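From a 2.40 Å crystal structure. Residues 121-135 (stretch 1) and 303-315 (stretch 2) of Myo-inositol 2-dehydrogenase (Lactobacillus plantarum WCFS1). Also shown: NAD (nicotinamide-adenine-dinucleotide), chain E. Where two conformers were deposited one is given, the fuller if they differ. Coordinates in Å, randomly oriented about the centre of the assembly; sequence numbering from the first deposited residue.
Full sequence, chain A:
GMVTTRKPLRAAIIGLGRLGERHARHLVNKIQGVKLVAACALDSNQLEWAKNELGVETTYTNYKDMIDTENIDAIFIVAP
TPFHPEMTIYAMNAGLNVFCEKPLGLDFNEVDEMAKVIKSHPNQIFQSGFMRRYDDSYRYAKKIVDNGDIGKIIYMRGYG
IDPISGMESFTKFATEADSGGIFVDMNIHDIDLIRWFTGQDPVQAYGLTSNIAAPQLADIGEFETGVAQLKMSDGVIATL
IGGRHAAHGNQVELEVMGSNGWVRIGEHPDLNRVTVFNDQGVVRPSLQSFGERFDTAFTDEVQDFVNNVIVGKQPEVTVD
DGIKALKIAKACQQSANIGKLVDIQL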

# COMPACT_ATOMS: atom_id res chain seq x y z
N HIS A 121 -32.26 5.27 38.23
CA HIS A 121 -31.60 4.08 38.77
C HIS A 121 -30.07 4.23 38.68
O HIS A 121 -29.44 3.62 37.81
N PRO A 122 -29.47 5.04 39.58
CA PRO A 122 -28.03 5.32 39.50
C PRO A 122 -27.16 4.15 39.95
O PRO A 122 -25.98 4.09 39.62
N ASN A 123 -27.76 3.22 40.71
CA ASN A 123 -27.08 2.02 41.18
C ASN A 123 -27.01 0.94 40.10
O ASN A 123 -26.29 -0.05 40.26
N GLN A 124 -27.75 1.13 39.02
CA GLN A 124 -27.78 0.20 37.90
C GLN A 124 -26.99 0.75 36.72
O GLN A 124 -27.19 1.90 36.31
N ILE A 125 -26.10 -0.07 36.18
CA ILE A 125 -25.27 0.32 35.06
C ILE A 125 -26.08 0.29 33.76
O ILE A 125 -26.79 -0.68 33.49
N PHE A 126 -25.98 1.37 32.99
CA PHE A 126 -26.46 1.38 31.61
C PHE A 126 -25.30 1.67 30.66
O PHE A 126 -24.50 2.57 30.91
N GLN A 127 -25.23 0.92 29.57
CA GLN A 127 -24.16 1.07 28.60
C GLN A 127 -24.67 0.95 27.16
O GLN A 127 -25.40 0.01 26.83
N SER A 128 -24.27 1.91 26.33
CA SER A 128 -24.61 1.92 24.91
C SER A 128 -23.63 1.05 24.11
O SER A 128 -22.73 0.44 24.68
N GLY A 129 -23.81 1.00 22.79
CA GLY A 129 -22.97 0.15 21.94
C GLY A 129 -22.10 0.83 20.90
O GLY A 129 -22.01 0.36 19.76
N PHE A 130 -21.43 1.92 21.27
CA PHE A 130 -20.46 2.55 20.37
C PHE A 130 -19.11 1.84 20.48
O PHE A 130 -18.20 2.31 21.17
N MSE A 131 -19.01 0.71 19.78
CA MSE A 131 -17.86 -0.19 19.92
C MSE A 131 -16.56 0.35 19.32
O MSE A 131 -15.47 -0.02 19.77
N ARG A 132 -16.67 1.24 18.33
CA ARG A 132 -15.49 1.77 17.62
C ARG A 132 -14.51 2.48 18.55
O ARG A 132 -13.32 2.54 18.26
N ARG A 133 -15.02 2.99 19.67
CA ARG A 133 -14.19 3.63 20.69
C ARG A 133 -13.25 2.64 21.37
O ARG A 133 -12.22 3.03 21.93
N TYR A 134 -13.61 1.35 21.32
CA TYR A 134 -12.82 0.27 21.89
C TYR A 134 -11.81 -0.31 20.90
O TYR A 134 -10.83 -0.94 21.30
N ASP A 135 -12.06 -0.10 19.60
CA ASP A 135 -11.19 -0.61 18.53
C ASP A 135 -9.75 -0.11 18.70
O ASP A 135 -9.52 1.05 19.02
N GLN A 303 -16.99 -6.99 27.61
CA GLN A 303 -16.15 -7.27 28.77
C GLN A 303 -16.08 -6.06 29.69
O GLN A 303 -16.13 -6.20 30.91
N ASP A 304 -15.95 -4.87 29.10
CA ASP A 304 -15.92 -3.62 29.86
C ASP A 304 -17.23 -3.41 30.63
O ASP A 304 -17.20 -2.99 31.79
N PHE A 305 -18.35 -3.72 29.99
CA PHE A 305 -19.67 -3.65 30.62
C PHE A 305 -19.77 -4.61 31.81
O PHE A 305 -20.25 -4.22 32.88
N VAL A 306 -19.34 -5.85 31.60
CA VAL A 306 -19.35 -6.87 32.65
C VAL A 306 -18.50 -6.43 33.84
O VAL A 306 -18.93 -6.54 34.99
N ASN A 307 -17.30 -5.92 33.55
CA ASN A 307 -16.42 -5.35 34.57
C ASN A 307 -17.08 -4.18 35.29
O ASN A 307 -16.98 -4.05 36.51
N ASN A 308 -17.75 -3.32 34.51
CA ASN A 308 -18.45 -2.16 35.05
C ASN A 308 -19.55 -2.52 36.04
O ASN A 308 -19.68 -1.87 37.08
N VAL A 309 -20.32 -3.56 35.73
CA VAL A 309 -21.36 -4.07 36.63
C VAL A 309 -20.73 -4.60 37.93
O VAL A 309 -21.22 -4.30 39.02
N ILE A 310 -19.65 -5.37 37.79
CA ILE A 310 -18.93 -5.95 38.93
C ILE A 310 -18.33 -4.87 39.85
O ILE A 310 -18.58 -4.88 41.05
N VAL A 311 -17.57 -3.95 39.26
CA VAL A 311 -16.89 -2.89 40.01
C VAL A 311 -17.86 -1.78 40.45
O VAL A 311 -17.59 -1.06 41.42
N GLY A 312 -18.99 -1.67 39.76
CA GLY A 312 -19.99 -0.65 40.09
C GLY A 312 -19.60 0.72 39.56
O GLY A 312 -19.49 1.69 40.31
N LYS A 313 -19.38 0.79 38.25
CA LYS A 313 -18.90 2.00 37.59
C LYS A 313 -19.63 2.20 36.26
O LYS A 313 -19.73 1.28 35.45
N GLN A 314 -20.14 3.41 36.05
CA GLN A 314 -20.80 3.76 34.79
C GLN A 314 -19.75 3.97 33.70
O GLN A 314 -18.66 4.49 33.99
N PRO A 315 -20.06 3.56 32.46
CA PRO A 315 -19.14 3.69 31.33
C PRO A 315 -18.87 5.15 30.97
O PRO A 315 -19.65 6.03 31.36

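Three residues, Ile125, Gln127 and Gln314, contribute about half of the buried surface where residues 122-127, a loop leading into a short strand, meet the helix 303-311 and the loop after it. Ile125 is the apolar centre. Its CA-to-CB bond runs sideways, but with chi1 and chi2 both m the chain bends so that its end comes nearer the second stretch. Ile125 CB lies 4.2 Å from Val309 CG2, while Ile125 CG2 sits 4.3 Å from Phe305 CE1 and 3.9 Å from Pro315 CD. Ile125 CD1 comes to 3.4 Å from Lys313 O, in the loop that follows the helix. A beta-branched hydrocarbon suits this place, filling the space between the helix side chains and Pro315 without leaving a polar group unpaired.

Gln127 points toward the helix, extended with chi1 and chi2 t. Being buried, its amide needs polar company: Gln127 OE1 accepts a hydrogen bond from Asn308 ND2 (3.1 Å), Asn308 itself pointing inward with chi1 m. The NE2 of Gln127 lies 3.4 Å from Phe305 CB, and Gln127 OE1 is 3.5 Å from Pro315 CB, so carbon atoms pack around the amide as well.

Gln314 works from the other stretch, folded by chi1 and chi2 both m so that its amide meets the backbone. Gln314 NE2 donates to Gln124 O at 3.0 Å and, weakly, to Pro122 O at 3.4 Å; Gln314 OE1 accepts from Phe126 N at 3.3 Å. An amide, carrying donor and acceptor together, can thus serve both kinds of backbone group. Nearby, Pro315 CG packs 3.2 Å from Phe126 O.

Farther along, Tyr134 (chi1 m) and Asp304 (chi1 t) point toward each other's stretches, and Tyr134 OH donates to Asp304 OD2 at 2.7 Å, near the ring plane. The NAD lies apart from this packing, with NAD O7N 3.2 Å from Met131 CE.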

# COMPACT_ATOMS: atom_id res chain seq x y z
CB HIS A 121 -32.06 2.81 38.05
CG HIS A 121 -33.53 2.55 38.14
ND1 HIS A 121 -34.45 3.16 37.32
CD2 HIS A 121 -34.24 1.73 38.95
CE1 HIS A 121 -35.66 2.73 37.62
NE2 HIS A 121 -35.56 1.86 38.61
CB PRO A 122 -27.86 6.52 40.44
CG PRO A 122 -28.95 6.36 41.44
CD PRO A 122 -30.10 5.72 40.73
CB ASN A 123 -27.77 1.48 42.44
CG ASN A 123 -27.79 2.48 43.58
OD1 ASN A 123 -27.34 3.62 43.44
ND2 ASN A 123 -28.31 2.06 44.73
CB GLN A 124 -29.22 -0.11 37.47
CG GLN A 124 -29.96 -1.03 38.43
CD GLN A 124 -31.47 -0.93 38.28
OE1 GLN A 124 -32.17 -0.59 39.24
NE2 GLN A 124 -31.98 -1.21 37.09
CB ILE A 125 -24.01 -0.59 34.92
CG1 ILE A 125 -23.27 -0.74 36.26
CG2 ILE A 125 -23.08 -0.10 33.81
CD1 ILE A 125 -22.77 0.56 36.89
CB PHE A 126 -27.59 2.39 31.39
CG PHE A 126 -28.03 2.49 29.95
CD1 PHE A 126 -28.97 1.62 29.43
CD2 PHE A 126 -27.47 3.45 29.10
CE1 PHE A 126 -29.37 1.70 28.10
CE2 PHE A 126 -27.85 3.53 27.77
CZ PHE A 126 -28.81 2.66 27.27
CB GLN A 127 -23.06 0.04 28.87
CG GLN A 127 -21.76 0.29 28.14
CD GLN A 127 -20.59 -0.45 28.75
OE1 GLN A 127 -20.39 -0.42 29.97
NE2 GLN A 127 -19.81 -1.12 27.91
CB SER A 128 -24.63 3.35 24.36
OG SER A 128 -23.33 3.91 24.32
CB PHE A 130 -20.32 4.05 20.63
CG PHE A 130 -21.52 4.86 20.23
CD1 PHE A 130 -22.01 4.82 18.92
CD2 PHE A 130 -22.16 5.70 21.14
CE1 PHE A 130 -23.12 5.58 18.54
CE2 PHE A 130 -23.26 6.46 20.77
CZ PHE A 130 -23.74 6.40 19.47
CB MSE A 131 -18.18 -1.58 19.33
CG MSE A 131 -18.10 -1.69 17.81
SE MSE A 131 -19.46 -0.65 16.89
CE MSE A 131 -18.92 -1.00 15.09
CB ARG A 132 -15.90 2.68 16.46
CG ARG A 132 -16.66 1.97 15.36
CD ARG A 132 -16.78 2.83 14.12
NE ARG A 132 -17.77 2.29 13.19
CZ ARG A 132 -18.21 2.93 12.11
NH1 ARG A 132 -17.75 4.15 11.82
NH2 ARG A 132 -19.11 2.37 11.33
CB ARG A 133 -15.06 4.32 21.75
CG ARG A 133 -15.78 5.57 21.26
CD ARG A 133 -15.93 6.56 22.40
NE ARG A 133 -16.89 7.63 22.11
CZ ARG A 133 -17.08 8.69 22.89
NH1 ARG A 133 -16.38 8.86 24.00
NH2 ARG A 133 -17.98 9.60 22.54
CB TYR A 134 -13.73 -0.85 22.40
CG TYR A 134 -14.60 -0.45 23.58
CD1 TYR A 134 -15.82 0.20 23.39
CD2 TYR A 134 -14.19 -0.73 24.88
CE1 TYR A 134 -16.61 0.56 24.47
CE2 TYR A 134 -14.98 -0.37 25.97
CZ TYR A 134 -16.19 0.28 25.76
OH TYR A 134 -16.97 0.64 26.83
CB ASP A 135 -11.74 -0.21 17.16
CG ASP A 135 -10.83 -0.65 16.03
OD1 ASP A 135 -10.85 -1.85 15.68
OD2 ASP A 135 -10.10 0.20 15.48
CB GLN A 303 -14.75 -7.70 28.33
CG GLN A 303 -13.84 -8.16 29.48
CD GLN A 303 -14.28 -9.49 30.07
OE1 GLN A 303 -14.20 -10.53 29.42
NE2 GLN A 303 -14.74 -9.45 31.32
CB ASP A 304 -15.64 -2.43 28.95
CG ASP A 304 -15.51 -1.11 29.71
OD1 ASP A 304 -14.70 -1.04 30.66
OD2 ASP A 304 -16.21 -0.15 29.35
CB PHE A 305 -20.78 -3.95 29.60
CG PHE A 305 -22.14 -4.17 30.21
CD1 PHE A 305 -22.91 -3.10 30.63
CD2 PHE A 305 -22.64 -5.46 30.37
CE1 PHE A 305 -24.17 -3.30 31.20
CE2 PHE A 305 -23.89 -5.67 30.93
CZ PHE A 305 -24.66 -4.59 31.35
CB VAL A 306 -18.91 -8.26 32.10
CG1 VAL A 306 -18.65 -9.25 33.24
CG2 VAL A 306 -19.97 -8.82 31.16
CB ASN A 307 -15.08 -4.91 33.96
CG ASN A 307 -14.28 -6.06 33.38
OD1 ASN A 307 -14.33 -7.19 33.88
ND2 ASN A 307 -13.51 -5.77 32.34
CB ASN A 308 -19.02 -1.29 33.91
CG ASN A 308 -17.96 -0.43 33.24
OD1 ASN A 308 -16.82 -0.36 33.69
ND2 ASN A 308 -18.35 0.24 32.16
CB VAL A 309 -22.24 -5.16 35.96
CG1 VAL A 309 -23.29 -5.69 36.94
CG2 VAL A 309 -22.93 -4.61 34.72
CB ILE A 310 -17.82 -6.94 38.45
CG1 ILE A 310 -18.45 -8.20 37.84
CG2 ILE A 310 -16.87 -7.31 39.60
CD1 ILE A 310 -17.50 -9.05 37.00
CB VAL A 311 -15.70 -2.30 39.19
CG1 VAL A 311 -15.02 -1.15 39.94
CG2 VAL A 311 -14.67 -3.39 38.88
CB LYS A 313 -17.39 1.92 37.38
CG LYS A 313 -16.74 3.19 36.84
CD LYS A 313 -15.27 3.25 37.24
CE LYS A 313 -14.52 4.33 36.47
NZ LYS A 313 -14.08 3.84 35.14
CB GLN A 314 -21.66 5.02 34.96
CG GLN A 314 -22.80 4.89 35.98
CD GLN A 314 -23.94 3.98 35.53
OE1 GLN A 314 -24.13 3.74 34.33
NE2 GLN A 314 -24.71 3.49 36.49
CB PRO A 315 -19.89 3.01 30.18
CG PRO A 315 -21.32 3.11 30.56
CD PRO A 315 -21.34 2.94 32.04
PA NAD E . -31.61 -8.43 13.13
O1A NAD E . -30.61 -9.18 12.34
O2A NAD E . -32.84 -8.17 12.35
O5B NAD E . -31.92 -9.22 14.49
C5B NAD E . -33.00 -8.84 15.32
C4B NAD E . -33.29 -9.95 16.33
O4B NAD E . -34.15 -9.48 17.36
C3B NAD E . -33.97 -11.15 15.69
O3B NAD E . -33.31 -12.31 16.14
C2B NAD E . -35.39 -11.11 16.22
O2B NAD E . -35.92 -12.40 16.44
C1B NAD E . -35.26 -10.34 17.52
N9A NAD E . -36.48 -9.56 17.81
C8A NAD E . -37.11 -8.67 16.98
N7A NAD E . -38.19 -8.16 17.63
C5A NAD E . -38.25 -8.72 18.86
C6A NAD E . -39.15 -8.56 19.91
N6A NAD E . -40.01 -7.55 19.89
N1A NAD E . -38.96 -9.28 21.08
C2A NAD E . -37.89 -10.15 21.19
N3A NAD E . -37.00 -10.31 20.14
C4A NAD E . -37.18 -9.60 18.99
O3 NAD E . -30.99 -7.03 13.63
PN NAD E . -29.42 -6.86 13.97
O1N NAD E . -28.95 -8.07 14.69
O2N NAD E . -28.75 -6.42 12.73
O5D NAD E . -29.36 -5.61 14.97
C5D NAD E . -30.20 -5.48 16.10
C4D NAD E . -29.84 -4.17 16.80
O4D NAD E . -28.43 -4.02 16.85
C3D NAD E . -30.41 -2.96 16.07
O3D NAD E . -31.07 -2.14 17.00
C2D NAD E . -29.20 -2.26 15.48
O2D NAD E . -29.31 -0.86 15.55
C1D NAD E . -28.03 -2.76 16.33
N1N NAD E . -26.79 -2.87 15.54
C2N NAD E . -25.65 -2.28 16.02
C3N NAD E . -24.45 -2.36 15.30
C7N NAD E . -23.16 -1.87 15.88
O7N NAD E . -22.10 -1.56 15.01
N7N NAD E . -23.04 -1.73 17.21
C4N NAD E . -24.43 -3.05 14.09
C5N NAD E . -25.59 -3.65 13.61
C6N NAD E . -26.77 -3.55 14.35